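Ice-binding protein (Colwellia, PDB 3WP9) binds to the surface of ice crystals, inhibiting their growth and their recrystallization, which may protect membranes from freezing injury. Local coordinates at residues A[23-28]-A[209-214]; A[14-19]-A[199-204]; A[163-168]-A[177-182]; A[102-107]-A[118-123]. All coordinates share one frame; numbering follows the deposited sequence.

Interaction 1 (A[23-28]-A[209-214]); sequences TDVYPS and LQKNTI
S28 and N212 meet at the tight end of this contact: the S28 hydroxyl accepts a nearly straight bond from N212 N (N-H...OG 165°), with OG 2.9 Å from that nitrogen. The same OG donates to D24 OD1 at 2.7 Å, on the carboxylate's syn side, so it is gripped from two directions. OG reaches this place by lying beside its own backbone N, anti to the carbonyl carbon (chi1 -76°). D24 OD1 in turn rests 3.6 Å from L209 CB. The other carboxylate oxygen, OD2, is close to the carboxylate of E50, and the closeness of the two acids may raise the pKa of one of them; E50 also accepts a bond from S28 N.

Behind these side chains the backbones pair in parallel register, D24 beside L209 and V25 beside Q210. This is the rung-to-rung bonding of a right-handed beta-helix, here between the coil carrying strand 22-25 and the one carrying strand 207-210. L209 N donates to T23 O, V25 N to L209 O, and K211 N to V25 O, the last at 2.8 Å.

The outer face is looser. V25 and Q210 lie side by side pointing the same way, with V25 CG2 3.7 Å from Q210 CG, and Q210 OE1 goes on to bond T193, which probably belongs to the ice-binding site. A water links T23 OG1 to L209 O. Past the cis peptide before P27, K211 lies extended over residues 25-27 on the exposed side, its CG 3.5 Å from V25 O and its CE 3.5 Å from Y26 O.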
loop_
_atom_site.group_PDB
_atom_site.type_symbol
_atom_site.label_atom_id
_atom_site.label_comp_id
_atom_site.label_asym_id
_atom_site.label_seq_id
_atom_site.Cartn_x
_atom_site.Cartn_y
_atom_site.Cartn_z
ATOM N N THR A 23 5.720 -4.954 11.949
ATOM C CA THR A 23 5.553 -6.151 12.792
ATOM C C THR A 23 5.125 -7.334 11.915
ATOM O O THR A 23 4.548 -7.146 10.818
ATOM C CB THR A 23 4.540 -6.013 13.946
ATOM O OG1 THR A 23 3.247 -5.845 13.427
ATOM C CG2 THR A 23 4.798 -4.801 14.802
ATOM N N ASP A 24 5.358 -8.533 12.393
ATOM C CA ASP A 24 5.018 -9.678 11.631
ATOM C C ASP A 24 4.717 -10.925 12.449
ATOM O O ASP A 24 5.487 -11.299 13.363
ATOM C CB ASP A 24 6.216 -9.981 10.732
ATOM C CG ASP A 24 6.005 -11.253 9.855
ATOM O OD1 ASP A 24 5.112 -11.261 8.997
ATOM O OD2 ASP A 24 6.767 -12.241 9.999
ATOM N N VAL A 25 3.668 -11.633 12.049
ATOM C CA VAL A 25 3.379 -12.970 12.539
ATOM C C VAL A 25 3.854 -13.899 11.435
ATOM O O VAL A 25 3.305 -13.928 10.360
ATOM C CB VAL A 25 1.865 -13.176 12.830
ATOM C CG1 VAL A 25 1.615 -14.630 13.199
ATOM C CG2 VAL A 25 1.340 -12.189 13.924
ATOM N N TYR A 26 4.975 -14.571 11.728
ATOM C CA TYR A 26 5.742 -15.424 10.801
ATOM C C TYR A 26 4.901 -16.650 10.398
ATOM O O TYR A 26 4.124 -17.178 11.194
ATOM C CB TYR A 26 6.987 -15.900 11.573
ATOM C CG TYR A 26 8.012 -16.659 10.792
ATOM C CD1 TYR A 26 9.075 -15.981 10.169
ATOM C CD2 TYR A 26 7.960 -18.053 10.698
ATOM C CE1 TYR A 26 10.058 -16.651 9.433
ATOM C CE2 TYR A 26 8.941 -18.745 9.967
ATOM C CZ TYR A 26 9.969 -18.042 9.320
ATOM O OH TYR A 26 10.934 -18.710 8.577
ATOM N N PRO A 27 5.052 -17.126 9.172
ATOM C CA PRO A 27 5.928 -16.547 8.125
ATOM C C PRO A 27 5.174 -15.745 7.053
ATOM O O PRO A 27 4.081 -16.148 6.649
ATOM C CB PRO A 27 6.462 -17.820 7.431
ATOM C CG PRO A 27 5.302 -18.771 7.437
ATOM C CD PRO A 27 4.576 -18.475 8.809
ATOM N N SER A 28 5.786 -14.663 6.611
ATOM C CA SER A 28 5.280 -13.870 5.536
ATOM C C SER A 28 6.345 -13.945 4.483
ATOM O O SER A 28 7.453 -14.385 4.785
ATOM C CB SER A 28 5.126 -12.416 5.997
ATOM O OG SER A 28 3.963 -12.392 6.811
ATOM N N LEU A 209 1.929 -7.211 9.676
ATOM C CA LEU A 209 1.615 -8.296 8.752
ATOM C C LEU A 209 1.313 -9.535 9.568
ATOM O O LEU A 209 1.882 -9.728 10.686
ATOM C CB LEU A 209 2.834 -8.650 7.868
ATOM C CG LEU A 209 3.395 -7.455 7.051
ATOM C CD1 LEU A 209 4.655 -8.035 6.292
ATOM C CD2 LEU A 209 2.312 -6.842 6.133
ATOM N N GLN A 210 0.460 -10.394 9.000
ATOM C CA GLN A 210 0.178 -11.666 9.628
ATOM C C GLN A 210 0.172 -12.706 8.514
ATOM O O GLN A 210 -0.808 -12.804 7.800
ATOM C CB GLN A 210 -1.169 -11.737 10.370
ATOM C CG GLN A 210 -1.201 -10.820 11.537
ATOM C CD GLN A 210 -2.624 -10.754 12.145
ATOM O OE1 GLN A 210 -3.560 -11.484 11.732
ATOM N NE2 GLN A 210 -2.817 -9.776 13.021
ATOM N N LYS A 211 1.237 -13.519 8.443
ATOM C CA LYS A 211 1.292 -14.622 7.437
ATOM C C LYS A 211 0.875 -14.175 5.990
ATOM O O LYS A 211 -0.054 -14.740 5.416
ATOM C CB LYS A 211 0.497 -15.834 7.881
ATOM C CG LYS A 211 0.977 -16.317 9.262
ATOM C CD LYS A 211 0.201 -17.516 9.729
ATOM C CE LYS A 211 0.826 -18.176 10.950
ATOM N NZ LYS A 211 -0.196 -19.028 11.660
ATOM N N ASN A 212 1.500 -13.112 5.481
ATOM C CA ASN A 212 1.010 -12.555 4.203
ATOM C C ASN A 212 2.068 -12.767 3.098
ATOM O O ASN A 212 3.185 -13.085 3.365
ATOM C CB ASN A 212 0.823 -11.057 4.309
ATOM C CG ASN A 212 -0.168 -10.691 5.430
ATOM O OD1 ASN A 212 0.189 -9.931 6.384
ATOM N ND2 ASN A 212 -1.413 -11.159 5.274
ATOM N N THR A 213 1.543 -12.572 1.909
ATOM C CA THR A 213 2.422 -12.495 0.721
ATOM C C THR A 213 2.244 -11.083 0.246
ATOM O O THR A 213 1.135 -10.657 -0.125
ATOM C CB THR A 213 1.862 -13.410 -0.324
ATOM O OG1 THR A 213 1.881 -14.766 0.169
ATOM C CG2 THR A 213 2.743 -13.317 -1.624
ATOM N N ILE A 214 3.328 -10.314 0.301
ATOM C CA ILE A 214 3.308 -8.961 -0.107
ATOM C C ILE A 214 4.274 -8.824 -1.310
ATOM O O ILE A 214 5.500 -9.026 -1.116
ATOM C CB ILE A 214 3.755 -8.004 1.031
ATOM C CG1 ILE A 214 2.994 -8.301 2.386
ATOM C CG2 ILE A 214 3.613 -6.551 0.591
ATOM C CD1 ILE A 214 1.514 -8.031 2.469
HETATM O O HOH W 1 1.951 -8.226 13.120
#

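Interaction 2 (A[14-19]-A[199-204])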
loop_
_atom_site.group_PDB
_atom_site.type_symbol
_atom_site.label_atom_id
_atom_site.label_comp_id
_atom_site.label_asym_id
_atom_site.label_seq_id
_atom_site.Cartn_x
_atom_site.Cartn_y
_atom_site.Cartn_z
ATOM N N PHE A 14 10.370 0.854 -2.481
ATOM C CA PHE A 14 9.983 -0.040 -1.362
ATOM C C PHE A 14 8.632 -0.706 -1.578
ATOM O O PHE A 14 7.661 -0.087 -2.091
ATOM C CB PHE A 14 9.948 0.761 -0.052
ATOM C CG PHE A 14 11.296 1.185 0.439
ATOM C CD1 PHE A 14 12.043 0.382 1.324
ATOM C CD2 PHE A 14 11.885 2.379 -0.014
ATOM C CE1 PHE A 14 13.289 0.744 1.787
ATOM C CE2 PHE A 14 13.145 2.766 0.448
ATOM C CZ PHE A 14 13.856 1.965 1.355
ATOM N N THR A 15 8.579 -1.987 -1.176
ATOM C CA THR A 15 7.322 -2.731 -1.050
ATOM C C THR A 15 6.583 -2.502 0.285
ATOM O O THR A 15 5.316 -2.380 0.304
ATOM C CB THR A 15 7.581 -4.206 -1.286
ATOM O OG1 THR A 15 8.096 -4.358 -2.639
ATOM C CG2 THR A 15 6.279 -4.957 -1.133
ATOM N N ILE A 16 7.421 -2.262 1.306
ATOM C CA ILE A 16 6.884 -1.790 2.642
ATOM C C ILE A 16 7.839 -0.708 3.123
ATOM O O ILE A 16 9.039 -0.985 3.219
ATOM C CB ILE A 16 6.771 -2.939 3.689
ATOM C CG1 ILE A 16 5.941 -4.109 3.155
ATOM C CG2 ILE A 16 6.050 -2.374 4.935
ATOM C CD1 ILE A 16 5.891 -5.383 4.024
ATOM N N LEU A 17 7.292 0.446 3.496
ATOM C CA LEU A 17 8.066 1.541 4.075
ATOM C C LEU A 17 7.152 2.049 5.155
ATOM O O LEU A 17 6.006 2.284 4.931
ATOM C CB LEU A 17 8.332 2.680 3.041
ATOM C CG LEU A 17 9.198 3.830 3.654
ATOM C CD1 LEU A 17 10.586 3.349 4.057
ATOM C CD2 LEU A 17 9.233 4.958 2.642
ATOM N N SER A 18 7.685 2.214 6.358
ATOM C CA SER A 18 6.930 2.850 7.450
ATOM C C SER A 18 7.820 3.783 8.272
ATOM O O SER A 18 9.087 3.736 8.142
ATOM C CB SER A 18 6.363 1.763 8.394
ATOM O OG SER A 18 7.421 1.198 9.142
ATOM N N LYS A 19 7.186 4.477 9.200
ATOM C CA LYS A 19 7.967 5.392 10.076
ATOM C C LYS A 19 8.201 4.852 11.448
ATOM O O LYS A 19 9.141 5.296 12.165
ATOM C CB LYS A 19 7.239 6.701 10.199
ATOM C CG LYS A 19 7.206 7.394 8.830
ATOM C CD LYS A 19 6.683 8.797 8.827
ATOM C CE LYS A 19 7.475 9.692 9.765
ATOM N NZ LYS A 19 6.881 11.061 9.597
ATOM N N GLY A 199 1.277 -4.637 -4.534
ATOM C CA GLY A 199 1.227 -3.249 -4.201
ATOM C C GLY A 199 2.364 -2.804 -3.360
ATOM O O GLY A 199 3.387 -3.479 -3.247
ATOM N N ARG A 200 2.196 -1.599 -2.824
ATOM C CA ARG A 200 3.184 -1.068 -1.910
ATOM C C ARG A 200 2.425 -0.541 -0.656
ATOM O O ARG A 200 1.405 0.074 -0.744
ATOM C CB ARG A 200 3.973 0.101 -2.587
ATOM C CG ARG A 200 4.723 -0.378 -3.836
ATOM C CD ARG A 200 5.552 0.793 -4.421
ATOM N NE ARG A 200 6.092 0.364 -5.753
ATOM C CZ ARG A 200 7.132 -0.462 -5.917
ATOM N NH1 ARG A 200 7.865 -0.951 -4.892
ATOM N NH2 ARG A 200 7.491 -0.788 -7.164
ATOM N N LEU A 201 3.012 -0.868 0.497
ATOM C CA LEU A 201 2.434 -0.455 1.782
ATOM C C LEU A 201 3.307 0.608 2.376
ATOM O O LEU A 201 4.426 0.305 2.840
ATOM C CB LEU A 201 2.382 -1.686 2.714
ATOM C CG LEU A 201 1.540 -2.875 2.161
ATOM C CD1 LEU A 201 1.555 -4.001 3.215
ATOM C CD2 LEU A 201 0.095 -2.501 1.790
ATOM N N LEU A 202 2.829 1.848 2.224
ATOM C CA LEU A 202 3.580 3.068 2.563
ATOM C C LEU A 202 2.854 3.774 3.691
ATOM O O LEU A 202 1.945 4.562 3.494
ATOM C CB LEU A 202 3.736 3.978 1.287
ATOM C CG LEU A 202 4.288 3.226 0.059
ATOM C CD1 LEU A 202 4.300 4.125 -1.197
ATOM C CD2 LEU A 202 5.600 2.499 0.264
ATOM N N ALA A 203 3.284 3.477 4.924
ATOM C CA ALA A 203 2.579 4.008 6.117
ATOM C C ALA A 203 3.343 5.058 6.864
ATOM O O ALA A 203 4.553 4.914 7.068
ATOM C CB ALA A 203 2.392 2.817 7.051
ATOM N N GLN A 204 2.651 6.075 7.277
ATOM C CA GLN A 204 3.308 7.071 8.091
ATOM C C GLN A 204 3.408 6.724 9.568
ATOM O O GLN A 204 4.022 7.508 10.321
ATOM C CB GLN A 204 2.683 8.434 7.854
ATOM C CG GLN A 204 3.107 8.872 6.438
ATOM C CD GLN A 204 2.544 10.175 6.019
ATOM O OE1 GLN A 204 2.526 11.125 6.813
ATOM N NE2 GLN A 204 2.035 10.251 4.764
HETATM O O HOH W 2 10.362 -3.020 -3.713
#
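R200 folds its side chain round the carbonyl oxygen of F14. CB starts 3.7 Å from F14 O, flanking T15 O as well. CG, anti to its own carbonyl carbon (chi1 -61°), and CD close in, the latter to 3.3 Å from F14 O. The chain is extended as far as NE; there the guanidinium turns (chi4 -77°), which leaves NE and CZ farther off and carries NH1 back to within 2.9 Å of F14 O. That bond is straight at hydrogen (166°), and the oxygen lies near the guanidinium plane, yet NH1 sits well above the F14 carbonyl plane rather than on a lone pair. NH1 also makes a weak bond to a water held by T15 OG1. An alanine here would probably leave F14 O without this donor and open a gap beside L8, P217 and I182, which the arginine side chain now touches.

Beyond R200 the two chains run as neighbouring parallel rungs of the long sheet of the right-handed beta-helix. L201 N bonds T15 O at 2.8 Å, L17 N bonds L201 O, and A203 N bonds L17 O at 3.0 Å. I16 and L201 point to one face, where both touch L209. L17 and L202 point to the other, with L17 CB 3.9 Å from L202 CD2. On that second face helix 71-89 lies against the sheet: A77 touches both L17 and F14, and L17 CD1 stands over the F14 ring.

Interaction 3 (A[163-168]-A[177-182])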
loop_
_atom_site.group_PDB
_atom_site.type_symbol
_atom_site.label_atom_id
_atom_site.label_comp_id
_atom_site.label_asym_id
_atom_site.label_seq_id
_atom_site.Cartn_x
_atom_site.Cartn_y
_atom_site.Cartn_z
ATOM N N ILE A 163 -3.109 2.308 -9.155
ATOM C CA ILE A 163 -4.234 2.533 -8.308
ATOM C C ILE A 163 -3.638 3.055 -6.965
ATOM O O ILE A 163 -2.733 2.372 -6.373
ATOM C CB ILE A 163 -4.952 1.191 -8.017
ATOM C CG1 ILE A 163 -5.561 0.614 -9.334
ATOM C CG2 ILE A 163 -5.993 1.417 -6.958
ATOM C CD1 ILE A 163 -6.202 -0.757 -9.180
ATOM N N PHE A 164 -4.085 4.254 -6.580
ATOM C CA PHE A 164 -3.487 4.955 -5.382
ATOM C C PHE A 164 -4.532 5.127 -4.366
ATOM O O PHE A 164 -5.553 5.757 -4.612
ATOM C CB PHE A 164 -2.786 6.295 -5.780
ATOM C CG PHE A 164 -1.705 6.122 -6.822
ATOM C CD1 PHE A 164 -0.356 5.849 -6.501
ATOM C CD2 PHE A 164 -2.070 6.192 -8.180
ATOM C CE1 PHE A 164 0.642 5.659 -7.493
ATOM C CE2 PHE A 164 -1.102 5.976 -9.154
ATOM C CZ PHE A 164 0.243 5.740 -8.843
ATOM N N TRP A 165 -4.290 4.549 -3.155
ATOM C CA TRP A 165 -5.251 4.624 -2.049
ATOM C C TRP A 165 -4.639 5.571 -1.039
ATOM O O TRP A 165 -3.607 5.266 -0.415
ATOM C CB TRP A 165 -5.451 3.282 -1.361
ATOM C CG TRP A 165 -5.897 2.125 -2.312
ATOM C CD1 TRP A 165 -5.108 1.304 -3.014
ATOM C CD2 TRP A 165 -7.230 1.704 -2.481
ATOM N NE1 TRP A 165 -5.889 0.349 -3.657
ATOM C CE2 TRP A 165 -7.195 0.586 -3.341
ATOM C CE3 TRP A 165 -8.459 2.148 -1.986
ATOM C CZ2 TRP A 165 -8.362 -0.075 -3.716
ATOM C CZ3 TRP A 165 -9.589 1.511 -2.322
ATOM C CH2 TRP A 165 -9.539 0.389 -3.211
ATOM N N GLN A 166 -5.238 6.737 -0.980
ATOM C CA GLN A 166 -4.812 7.774 -0.003
ATOM C C GLN A 166 -5.793 7.711 1.170
ATOM O O GLN A 166 -6.951 8.033 1.044
ATOM C CB GLN A 166 -4.809 9.161 -0.722
ATOM C CG GLN A 166 -4.576 10.331 0.257
ATOM C CD GLN A 166 -5.865 10.950 0.764
ATOM O OE1 GLN A 166 -6.789 11.303 -0.042
ATOM N NE2 GLN A 166 -5.941 11.132 2.053
ATOM N N VAL A 167 -5.285 7.263 2.330
ATOM C CA VAL A 167 -6.162 6.934 3.462
ATOM C C VAL A 167 -5.681 7.779 4.639
ATOM O O VAL A 167 -4.571 7.654 5.151
ATOM C CB VAL A 167 -6.058 5.429 3.807
ATOM C CG1 VAL A 167 -7.024 5.092 4.927
ATOM C CG2 VAL A 167 -6.337 4.559 2.505
ATOM N N ALA A 168 -6.567 8.660 5.040
ATOM C CA ALA A 168 -6.235 9.565 6.158
ATOM C C ALA A 168 -6.336 8.907 7.525
ATOM O O ALA A 168 -5.710 9.409 8.479
ATOM C CB ALA A 168 -7.117 10.829 6.043
ATOM N N ALA A 177 -7.645 -12.429 2.029
ATOM C CA ALA A 177 -8.139 -11.501 1.045
ATOM C C ALA A 177 -7.056 -11.279 0.037
ATOM O O ALA A 177 -5.938 -11.829 0.139
ATOM C CB ALA A 177 -8.507 -10.152 1.771
ATOM N N SER A 178 -7.353 -10.475 -0.974
ATOM C CA SER A 178 -6.361 -10.091 -1.983
ATOM C C SER A 178 -6.577 -8.615 -2.351
ATOM O O SER A 178 -7.750 -8.188 -2.593
ATOM C CB SER A 178 -6.596 -10.957 -3.234
ATOM O OG SER A 178 -5.518 -10.708 -4.109
ATOM N N PHE A 179 -5.476 -7.887 -2.223
ATOM C CA PHE A 179 -5.546 -6.447 -2.363
ATOM C C PHE A 179 -4.532 -5.985 -3.409
ATOM O O PHE A 179 -3.411 -6.535 -3.525
ATOM C CB PHE A 179 -5.332 -5.772 -0.968
ATOM C CG PHE A 179 -5.582 -4.270 -0.984
ATOM C CD1 PHE A 179 -6.837 -3.751 -0.701
ATOM C CD2 PHE A 179 -4.505 -3.415 -1.277
ATOM C CE1 PHE A 179 -7.034 -2.337 -0.687
ATOM C CE2 PHE A 179 -4.698 -2.042 -1.276
ATOM C CZ PHE A 179 -5.962 -1.517 -1.031
ATOM N N GLU A 180 -4.922 -4.914 -4.107
ATOM C CA GLU A 180 -4.071 -4.369 -5.178
ATOM C C GLU A 180 -3.944 -2.858 -5.022
ATOM O O GLU A 180 -4.960 -2.174 -4.818
ATOM C CB GLU A 180 -4.810 -4.579 -6.552
ATOM C CG GLU A 180 -5.181 -6.057 -6.871
ATOM C CD GLU A 180 -3.998 -6.849 -7.356
ATOM O OE1 GLU A 180 -3.002 -6.278 -7.892
ATOM O OE2 GLU A 180 -4.042 -8.080 -7.197
ATOM N N GLY A 181 -2.742 -2.373 -5.163
ATOM C CA GLY A 181 -2.538 -0.957 -5.271
ATOM C C GLY A 181 -1.538 -0.362 -4.301
ATOM O O GLY A 181 -0.901 -1.058 -3.515
ATOM N N ILE A 182 -1.348 0.972 -4.443
ATOM C CA ILE A 182 -0.369 1.664 -3.655
ATOM C C ILE A 182 -1.119 2.230 -2.472
ATOM O O ILE A 182 -1.974 3.055 -2.616
ATOM C CB ILE A 182 0.314 2.792 -4.517
ATOM C CG1 ILE A 182 0.929 2.176 -5.841
ATOM C CG2 ILE A 182 1.336 3.587 -3.682
ATOM C CD1 ILE A 182 2.022 1.183 -5.687
#
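W165 and F179 meet inside the coil, where the F179 ring tip comes over one face of the indole: CZ is 3.2 Å from W165 NE1, offset toward the rim. The two rings are tilted obliquely, their planes 40° apart. At the edge of the indole, NE1 donates to E180 O at 2.9 Å, with the oxygen near the ring plane and a lone pair in use, so the bond fixes the rotation of the indole while F179 lies against its face. An alanine in place of the tryptophan would probably leave the buried E180 O without its donor and a gap beside F179.

G181 comes next, its CA at the indole edge; a CB there would clash with NE1. Beyond it, I182 pairs with the residues either side of F164: I182 N bonds I163 O, and W165 N bonds I182 O at 2.8 Å. F164 and I182 lie side by side on the other face, CD1 to CB 3.7 Å.

Farther out, M138 and L144 touch W165, while V152 and Q146 touch F179. Strands 163-167 and 178-180 run at 99° to each other, and the chain bends at G181 to join the long sheet: a glycine corner between two faces of a right-handed beta-helix, with an aromatic pair packed in its interior.

Interaction 4 (A[102-107]-A[118-123])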
loop_
_atom_site.group_PDB
_atom_site.type_symbol
_atom_site.label_atom_id
_atom_site.label_comp_id
_atom_site.label_asym_id
_atom_site.label_seq_id
_atom_site.Cartn_x
_atom_site.Cartn_y
_atom_site.Cartn_z
ATOM N N GLY A 102 -19.664 4.986 0.636
ATOM C CA GLY A 102 -18.402 4.416 1.144
ATOM C C GLY A 102 -18.294 2.898 0.996
ATOM O O GLY A 102 -17.251 2.375 1.291
ATOM N N GLU A 103 -19.351 2.221 0.579
ATOM C CA GLU A 103 -19.250 0.724 0.317
ATOM C C GLU A 103 -18.957 0.574 -1.177
ATOM O O GLU A 103 -19.804 0.952 -2.016
ATOM C CB GLU A 103 -20.543 0.010 0.732
ATOM C CG GLU A 103 -20.544 -1.450 0.245
ATOM C CD GLU A 103 -19.439 -2.244 0.903
ATOM O OE1 GLU A 103 -19.441 -2.196 2.160
ATOM O OE2 GLU A 103 -18.633 -2.926 0.161
ATOM N N ILE A 104 -17.791 0.034 -1.556
ATOM C CA ILE A 104 -17.449 -0.076 -2.951
ATOM C C ILE A 104 -17.491 -1.526 -3.419
ATOM O O ILE A 104 -17.261 -1.786 -4.590
ATOM C CB ILE A 104 -16.092 0.562 -3.301
ATOM C CG1 ILE A 104 -14.888 0.039 -2.471
ATOM C CG2 ILE A 104 -16.146 2.078 -3.007
ATOM C CD1 ILE A 104 -13.492 0.453 -2.963
ATOM N N GLY A 105 -17.731 -2.426 -2.474
ATOM C CA GLY A 105 -17.887 -3.842 -2.906
ATOM C C GLY A 105 -19.012 -3.881 -3.930
ATOM O O GLY A 105 -20.014 -3.170 -3.789
ATOM N N GLY A 106 -18.885 -4.697 -4.973
ATOM C CA GLY A 106 -20.030 -4.868 -5.874
ATOM C C GLY A 106 -20.116 -3.801 -6.940
ATOM O O GLY A 106 -21.164 -3.644 -7.554
ATOM N N LEU A 107 -19.023 -3.061 -7.110
ATOM C CA LEU A 107 -18.805 -2.046 -8.166
ATOM C C LEU A 107 -17.602 -2.312 -9.055
ATOM O O LEU A 107 -16.574 -2.843 -8.675
ATOM C CB LEU A 107 -18.665 -0.625 -7.499
ATOM C CG LEU A 107 -19.868 -0.130 -6.703
ATOM C CD1 LEU A 107 -19.508 1.248 -6.065
ATOM C CD2 LEU A 107 -21.109 -0.030 -7.527
ATOM N N SER A 118 -15.754 9.829 4.252
ATOM C CA SER A 118 -16.164 8.828 5.204
ATOM C C SER A 118 -15.090 7.727 5.174
ATOM O O SER A 118 -14.122 7.779 4.413
ATOM C CB SER A 118 -17.524 8.176 4.716
ATOM O OG SER A 118 -17.430 7.597 3.363
ATOM N N ASP A 119 -15.381 6.699 5.950
ATOM C CA ASP A 119 -14.688 5.409 5.788
ATOM C C ASP A 119 -15.114 4.780 4.432
ATOM O O ASP A 119 -16.197 5.090 3.844
ATOM C CB ASP A 119 -15.190 4.461 6.885
ATOM C CG ASP A 119 -14.857 4.920 8.300
ATOM O OD1 ASP A 119 -13.864 5.630 8.531
ATOM O OD2 ASP A 119 -15.585 4.505 9.234
ATOM N N VAL A 120 -14.288 3.833 4.018
ATOM C CA VAL A 120 -14.592 3.095 2.818
ATOM C C VAL A 120 -14.409 1.654 3.212
ATOM O O VAL A 120 -13.443 1.288 3.853
ATOM C CB VAL A 120 -13.671 3.460 1.666
ATOM C CG1 VAL A 120 -13.708 2.421 0.521
ATOM C CG2 VAL A 120 -14.107 4.871 1.112
ATOM N N ASN A 121 -15.378 0.879 2.789
ATOM C CA ASN A 121 -15.364 -0.572 3.046
ATOM C C ASN A 121 -15.423 -1.325 1.749
ATOM O O ASN A 121 -16.182 -1.021 0.844
ATOM C CB ASN A 121 -16.557 -0.969 3.863
ATOM C CG ASN A 121 -16.520 -0.357 5.218
ATOM O OD1 ASN A 121 -15.648 -0.648 5.994
ATOM N ND2 ASN A 121 -17.469 0.536 5.506
ATOM N N ILE A 122 -14.617 -2.337 1.711
ATOM C CA ILE A 122 -14.720 -3.333 0.607
ATOM C C ILE A 122 -15.353 -4.641 1.192
ATOM O O ILE A 122 -14.602 -5.508 1.687
ATOM C CB ILE A 122 -13.330 -3.638 0.054
ATOM C CG1 ILE A 122 -12.666 -2.416 -0.630
ATOM C CG2 ILE A 122 -13.463 -4.647 -1.068
ATOM C CD1 ILE A 122 -11.196 -2.521 -0.812
ATOM N N SER A 123 -16.691 -4.722 1.226
ATOM C CA SER A 123 -17.390 -5.772 1.961
ATOM C C SER A 123 -17.665 -6.929 0.997
ATOM O O SER A 123 -18.035 -7.983 1.504
ATOM C CB SER A 123 -18.748 -5.334 2.533
ATOM O OG SER A 123 -18.562 -4.211 3.416
HETATM O O HOH W 3 -20.101 -0.616 4.031
#
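E103 reaches across to S123 with both oxygens of its carboxylate, at the end of the right-handed beta-helix where strand 120-122 is the outermost of its parallel sheet. Residues 102-105 run alongside 118-123 in nearly the same direction, 16° apart, and extend that edge by a single backbone bridge, E103 to N121. N121 N donates to G102 O at 2.8 Å, and I104 N to N121 O. G102 has no room for a side chain: a CB would clash with D119 O.

The side chains divide between the two sides of this short pairing. I104 turns inward, its CG1 between the backbone N and the carbonyl carbon (chi1 55°), which sends CD1 to within 3.8 Å of I122 CG1. It meets I122 obliquely and V120 at about a right angle, with I104 CG1 4.0 Å from V120 CG1. W165 closes over I104 and I122 from the interior.

E103 takes the outer side. Its chain leaves anti to the backbone N and bends at chi2 (64°), bringing the carboxylate back over N121 and S123. OE1 also accepts from a water that makes a weak bond to N121 ND2. OE2 has two backbone donors: G105 N, on its anti side, and S123 N, on its syn lone pair. G105 begins the central pair of a type II turn, with G106 following it. S123 OG donates to E103 OE1 at a short 2.5 Å, and S123 N stands 2.9 Å from E103 OE2.

In the fold
The four contacts step along one beta-helix. Interactions 1 and 2 join the same pair of coils on successive faces, and they pack together inside: L209 CD1 lies 3.7 Å from I16 CD1. Interaction 2 borders interaction 3 one rung away, where R200 CG is 3.6 Å from I182 CD1 and R200 N probably bonds G181 O. Interaction 3 in turn meets interaction 4 through W165, whose CH2 is 4.0 Å from I104 CD1. Interactions 1 and 4, with centres about 25 Å apart, do not touch. Interaction 1 approaches the probable ice-binding site most directly, since the side chain of Q210 comes about 3 Å from that of T193; interactions 3 and 4 lie away from that site.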